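Local coordinates for protein SsRai1 (Scheffersomyces stipitis, PDB 5BTO) that removes NAD caps and other 5'-end structures from RNAs using a divalent metal ion, and stabilises and stimulates the exoribonuclease RAT1, at residues D133-A138 against N146-I151; S16-T21 against Y340-E345. All blocks are in the same frame, centred on the assembly; numbering follows the deposited sequence.

Contact 1: D133-A138 against N146-I151; sequences DLNVLA and NSDEEI
Two backbone hydrogen bonds join N135 to N146 as an antiparallel hydrogen-bonded pair. N135 N donates to N146 O at 2.7 Å, almost along the carbonyl axis, and N146 N returns a longer bond of 3.1 Å to N135 O. The side-chain bond is straighter still: N135 ND2 reaches D148 OD1 at 2.7 Å with an N-H...O angle of 173°. The acceptor lies in the amide plane, the carboxylate is turned 82° against it, and OD1 offers its anti lone pair. R361 donates to N135 OD1, so the amide is fixed at both ends.

This is the far end of the β-hairpin formed by strands 132-139 and 142-147, inside the large mixed sheet of the RAI1 nuclease fold, where the second strand gives way to helix 149-166. D148 is the N-cap of that helix: with CG anti to its backbone N (chi1 -175°), OD2 accepts from I151 N while OD1 holds the asparagine.

Where the strands part, water takes over. One molecule donates to D133 O (2.8 Å) and accepts from D148 N (2.8 Å); a second accepts from N135 ND2 (2.9 Å) and donates to S147 O. An alanine in place of N135 would probably loosen the link between the strand and the helix cap, since the bonds to D148, R361 and this second water would all go.

Apolar contact is slight. I151 CD1 rests 4.1 Å from D133 CB, the two side chains crossing at about a right angle, while the D133 carboxylate is engaged by R155 and S363.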
loop_
_atom_site.group_PDB
_atom_site.type_symbol
_atom_site.label_atom_id
_atom_site.label_comp_id
_atom_site.label_asym_id
_atom_site.label_seq_id
_atom_site.Cartn_x
_atom_site.Cartn_y
_atom_site.Cartn_z
ATOM N N ASP A 133 13.274 -0.611 -12.623
ATOM C CA ASP A 133 14.096 0.523 -12.203
ATOM C C ASP A 133 13.929 1.678 -13.181
ATOM O O ASP A 133 14.242 1.549 -14.365
ATOM C CB ASP A 133 15.566 0.125 -12.079
ATOM C CG ASP A 133 15.821 -0.763 -10.878
ATOM O OD1 ASP A 133 15.944 -0.230 -9.750
ATOM O OD2 ASP A 133 15.894 -1.995 -11.058
ATOM N N LEU A 134 13.414 2.797 -12.683
ATOM C CA LEU A 134 13.169 3.956 -13.528
ATOM C C LEU A 134 13.808 5.202 -12.955
ATOM O O LEU A 134 13.810 5.406 -11.742
ATOM C CB LEU A 134 11.673 4.198 -13.679
ATOM C CG LEU A 134 10.810 3.024 -14.153
ATOM C CD1 LEU A 134 9.341 3.372 -14.000
ATOM C CD2 LEU A 134 11.149 2.671 -15.606
ATOM N N ASN A 135 14.358 6.034 -13.832
ATOM C CA ASN A 135 14.851 7.349 -13.430
ATOM C C ASN A 135 13.754 8.366 -13.695
ATOM O O ASN A 135 13.087 8.307 -14.729
ATOM C CB ASN A 135 16.101 7.731 -14.216
ATOM C CG ASN A 135 17.294 6.875 -13.868
ATOM O OD1 ASN A 135 17.421 6.401 -12.740
ATOM N ND2 ASN A 135 18.182 6.677 -14.833
ATOM N N VAL A 136 13.554 9.287 -12.759
ATOM C CA VAL A 136 12.517 10.292 -12.894
ATOM C C VAL A 136 13.089 11.641 -12.531
ATOM O O VAL A 136 13.789 11.778 -11.532
ATOM C CB VAL A 136 11.326 10.019 -11.956
ATOM C CG1 VAL A 136 10.225 11.035 -12.198
ATOM C CG2 VAL A 136 10.816 8.596 -12.125
ATOM N N LEU A 137 12.795 12.659 -13.324
ATOM C CA LEU A 137 13.218 13.985 -12.892
ATOM C C LEU A 137 12.267 15.064 -13.355
ATOM O O LEU A 137 11.604 14.934 -14.399
ATOM C CB LEU A 137 14.645 14.278 -13.333
ATOM C CG LEU A 137 14.872 14.309 -14.833
ATOM C CD1 LEU A 137 14.526 15.693 -15.368
ATOM C CD2 LEU A 137 16.297 13.955 -15.147
ATOM N N ALA A 138 12.201 16.123 -12.557
ATOM C CA ALA A 138 11.340 17.252 -12.847
ATOM C C ALA A 138 12.108 18.285 -13.644
ATOM O O ALA A 138 13.235 18.644 -13.302
ATOM C CB ALA A 138 10.822 17.869 -11.546
ATOM N N ASN A 146 12.586 7.543 -17.645
ATOM C CA ASN A 146 13.201 6.540 -18.516
ATOM C C ASN A 146 13.814 5.419 -17.706
ATOM O O ASN A 146 14.011 5.552 -16.501
ATOM C CB ASN A 146 14.282 7.141 -19.426
ATOM C CG ASN A 146 14.608 6.229 -20.620
ATOM O OD1 ASN A 146 13.841 5.320 -20.952
ATOM N ND2 ASN A 146 15.740 6.465 -21.259
ATOM N N SER A 147 14.124 4.314 -18.369
ATOM C CA SER A 147 14.937 3.281 -17.743
ATOM C C SER A 147 16.357 3.803 -17.562
ATOM O O SER A 147 16.766 4.778 -18.205
ATOM C CB SER A 147 14.963 2.026 -18.616
ATOM O OG SER A 147 15.326 2.347 -19.951
ATOM N N ASP A 148 17.115 3.152 -16.688
ATOM C CA ASP A 148 18.496 3.545 -16.466
ATOM C C ASP A 148 19.448 2.739 -17.347
ATOM O O ASP A 148 19.461 1.508 -17.306
ATOM C CB ASP A 148 18.859 3.377 -14.995
ATOM C CG ASP A 148 20.249 3.893 -14.681
ATOM O OD1 ASP A 148 20.425 5.124 -14.568
ATOM O OD2 ASP A 148 21.167 3.066 -14.537
ATOM N N GLU A 149 20.251 3.445 -18.135
ATOM C CA GLU A 149 21.122 2.810 -19.118
ATOM C C GLU A 149 22.034 1.744 -18.515
ATOM O O GLU A 149 22.087 0.613 -19.000
ATOM C CB GLU A 149 21.953 3.871 -19.848
ATOM C CG GLU A 149 22.794 3.328 -20.982
ATOM C CD GLU A 149 23.395 4.426 -21.835
ATOM O OE1 GLU A 149 22.902 5.572 -21.771
ATOM O OE2 GLU A 149 24.364 4.145 -22.569
ATOM N N GLU A 150 22.748 2.106 -17.456
ATOM C CA GLU A 150 23.711 1.192 -16.850
ATOM C C GLU A 150 23.010 -0.035 -16.262
ATOM O O GLU A 150 23.436 -1.167 -16.480
ATOM C CB GLU A 150 24.540 1.912 -15.779
ATOM C CG GLU A 150 23.798 2.087 -14.467
ATOM C CD GLU A 150 24.360 3.190 -13.601
ATOM O OE1 GLU A 150 25.580 3.457 -13.676
ATOM O OE2 GLU A 150 23.568 3.790 -12.841
ATOM N N ILE A 151 21.922 0.191 -15.532
ATOM C CA ILE A 151 21.190 -0.912 -14.918
ATOM C C ILE A 151 20.648 -1.858 -15.984
ATOM O O ILE A 151 20.742 -3.081 -15.847
ATOM C CB ILE A 151 20.055 -0.408 -14.001
ATOM C CG1 ILE A 151 20.649 0.213 -12.731
ATOM C CG2 ILE A 151 19.096 -1.548 -13.658
ATOM C CD1 ILE A 151 19.614 0.775 -11.767
HETATM O O HOH W 1 16.544 0.596 -15.575
HETATM O O HOH W 2 17.853 7.314 -17.652
#

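Contact 2: S16-T21 against Y340-E345; sequences SRAKTT and YGAVIE
R17 NH1 is gripped by two hydrogen bonds, both to backbone carbonyls of its own loop, the irregular connection between strands 9-12 and 27-34 that packs on helix 333-350: S16 O at 2.8 Å and L14 O. The bend at chi1 and chi2 (-62° and -70°) folds the side chain back so that S16 O lies close to the guanidinium plane, although NH1 approaches from above the plane of that carbonyl. The CB of R17 turns away from 340-345, yet its side chain lies on T335, K338 and W339, earlier in the same helix.

Small groups make the contact itself. The A18 methyl sits over the peptide joining G341 and A342, with CB 3.6 Å from A342 N and 3.8 Å from G341 C. G341 permits this approach, because a β-carbon at that position would fall only 3.2 Å from A18 CB. In return, the A342 methyl points at the loop and meets S16 OG and S16 O, each 3.7 Å from A342 CB. With OG anti to its backbone N, S16 lays its hydroxyl beside this methyl while bonding to D49 of the second subunit. A backbone hydrogen bond between A18 and K338 pins the loop one turn earlier on the helix.

Between 16-21 and 340-345 the contact therefore rests on close van der Waals packing of Gly, Ala and Ser, and the directional bonds lie around it, to the loop itself, to K338 and across the subunit interface.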
loop_
_atom_site.group_PDB
_atom_site.type_symbol
_atom_site.label_atom_id
_atom_site.label_comp_id
_atom_site.label_asym_id
_atom_site.label_seq_id
_atom_site.Cartn_x
_atom_site.Cartn_y
_atom_site.Cartn_z
ATOM N N SER A 16 -1.618 -0.656 -2.738
ATOM C CA SER A 16 -2.236 0.652 -2.976
ATOM C C SER A 16 -3.125 0.589 -4.219
ATOM O O SER A 16 -2.738 0.008 -5.227
ATOM C CB SER A 16 -1.178 1.745 -3.130
ATOM O OG SER A 16 -1.760 3.020 -2.936
ATOM N N ARG A 17 -4.314 1.184 -4.142
ATOM C CA ARG A 17 -5.261 1.136 -5.258
ATOM C C ARG A 17 -5.982 2.465 -5.401
ATOM O O ARG A 17 -6.556 2.973 -4.428
ATOM C CB ARG A 17 -6.314 0.035 -5.048
ATOM C CG ARG A 17 -5.789 -1.395 -4.971
ATOM C CD ARG A 17 -5.279 -1.915 -6.307
ATOM N NE ARG A 17 -4.846 -3.317 -6.226
ATOM C CZ ARG A 17 -3.612 -3.700 -5.906
ATOM N NH1 ARG A 17 -2.673 -2.792 -5.618
ATOM N NH2 ARG A 17 -3.310 -4.993 -5.870
ATOM N N ALA A 18 -5.961 3.027 -6.607
ATOM C CA ALA A 18 -6.755 4.212 -6.891
ATOM C C ALA A 18 -8.207 3.822 -7.147
ATOM O O ALA A 18 -8.508 2.670 -7.477
ATOM C CB ALA A 18 -6.181 4.964 -8.088
ATOM N N LYS A 19 -9.112 4.776 -6.983
ATOM C CA LYS A 19 -10.493 4.553 -7.380
ATOM C C LYS A 19 -10.519 4.448 -8.902
ATOM O O LYS A 19 -9.707 5.074 -9.585
ATOM C CB LYS A 19 -11.358 5.723 -6.925
ATOM C CG LYS A 19 -12.836 5.409 -6.825
ATOM C CD LYS A 19 -13.124 4.509 -5.635
ATOM C CE LYS A 19 -14.545 4.710 -5.136
ATOM N NZ LYS A 19 -14.777 6.117 -4.695
ATOM N N THR A 20 -11.431 3.647 -9.439
ATOM C CA THR A 20 -11.569 3.559 -10.885
ATOM C C THR A 20 -12.047 4.906 -11.407
ATOM O O THR A 20 -12.970 5.496 -10.857
ATOM C CB THR A 20 -12.554 2.442 -11.306
ATOM O OG1 THR A 20 -11.952 1.162 -11.069
ATOM C CG2 THR A 20 -12.887 2.555 -12.782
ATOM N N THR A 21 -11.397 5.399 -12.454
ATOM C CA THR A 21 -11.728 6.705 -13.005
ATOM C C THR A 21 -12.095 6.590 -14.477
ATOM O O THR A 21 -11.806 5.583 -15.115
ATOM C CB THR A 21 -10.560 7.698 -12.849
ATOM O OG1 THR A 21 -9.348 7.088 -13.309
ATOM C CG2 THR A 21 -10.392 8.098 -11.391
ATOM N N TYR A 340 -1.967 0.862 -11.176
ATOM C CA TYR A 340 -1.237 1.793 -12.011
ATOM C C TYR A 340 -1.642 3.235 -11.687
ATOM O O TYR A 340 -0.794 4.129 -11.598
ATOM C CB TYR A 340 -1.533 1.456 -13.480
ATOM C CG TYR A 340 -0.893 2.376 -14.481
ATOM C CD1 TYR A 340 0.493 2.466 -14.594
ATOM C CD2 TYR A 340 -1.677 3.124 -15.349
ATOM C CE1 TYR A 340 1.084 3.308 -15.538
ATOM C CE2 TYR A 340 -1.103 3.959 -16.287
ATOM C CZ TYR A 340 0.270 4.046 -16.372
ATOM O OH TYR A 340 0.842 4.867 -17.314
ATOM N N GLY A 341 -2.936 3.455 -11.487
ATOM C CA GLY A 341 -3.422 4.778 -11.135
ATOM C C GLY A 341 -2.826 5.228 -9.807
ATOM O O GLY A 341 -2.491 6.401 -9.629
ATOM N N ALA A 342 -2.682 4.294 -8.876
ATOM C CA ALA A 342 -2.104 4.636 -7.571
ATOM C C ALA A 342 -0.642 5.057 -7.706
ATOM O O ALA A 342 -0.189 6.015 -7.060
ATOM C CB ALA A 342 -2.236 3.441 -6.577
ATOM N N VAL A 343 0.107 4.319 -8.520
ATOM C CA VAL A 343 1.515 4.603 -8.721
ATOM C C VAL A 343 1.707 5.986 -9.343
ATOM O O VAL A 343 2.515 6.786 -8.864
ATOM C CB VAL A 343 2.174 3.573 -9.657
ATOM C CG1 VAL A 343 3.597 4.016 -10.013
ATOM C CG2 VAL A 343 2.153 2.194 -9.025
ATOM N N ILE A 344 0.970 6.261 -10.419
ATOM C CA ILE A 344 1.134 7.539 -11.108
ATOM C C ILE A 344 0.749 8.706 -10.180
ATOM O O ILE A 344 1.454 9.717 -10.103
ATOM C CB ILE A 344 0.309 7.597 -12.399
ATOM C CG1 ILE A 344 0.811 6.552 -13.410
ATOM C CG2 ILE A 344 0.380 8.990 -13.023
ATOM C CD1 ILE A 344 2.272 6.679 -13.784
ATOM N N GLU A 345 -0.374 8.572 -9.488
ATOM C CA GLU A 345 -0.785 9.612 -8.534
ATOM C C GLU A 345 0.277 9.844 -7.448
ATOM O O GLU A 345 0.576 10.985 -7.087
ATOM C CB GLU A 345 -2.111 9.232 -7.886
ATOM C CG GLU A 345 -2.655 10.266 -6.912
ATOM C CD GLU A 345 -3.851 9.741 -6.136
ATOM O OE1 GLU A 345 -3.684 8.743 -5.406
ATOM O OE2 GLU A 345 -4.959 10.313 -6.260
#

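Contact 1 is the more buried of the two and lies nearer the centre of the chain, whereas contact 2 is partly buried and borders the second subunit. They share no segment, but both pack against helix 115-123, L134, N146 and S147 in the first case and Y340, V343 and I344 in the second. Their nearest atoms remain about 7 Å apart. Contact 1 is local, closing a hairpin within the loop that contact 2 closes across 318 intervening residues. Its chemistry is polar, built on directional bonds and bridging waters, while contact 2 relies on close-fitting small residues between an irregular loop and a helix.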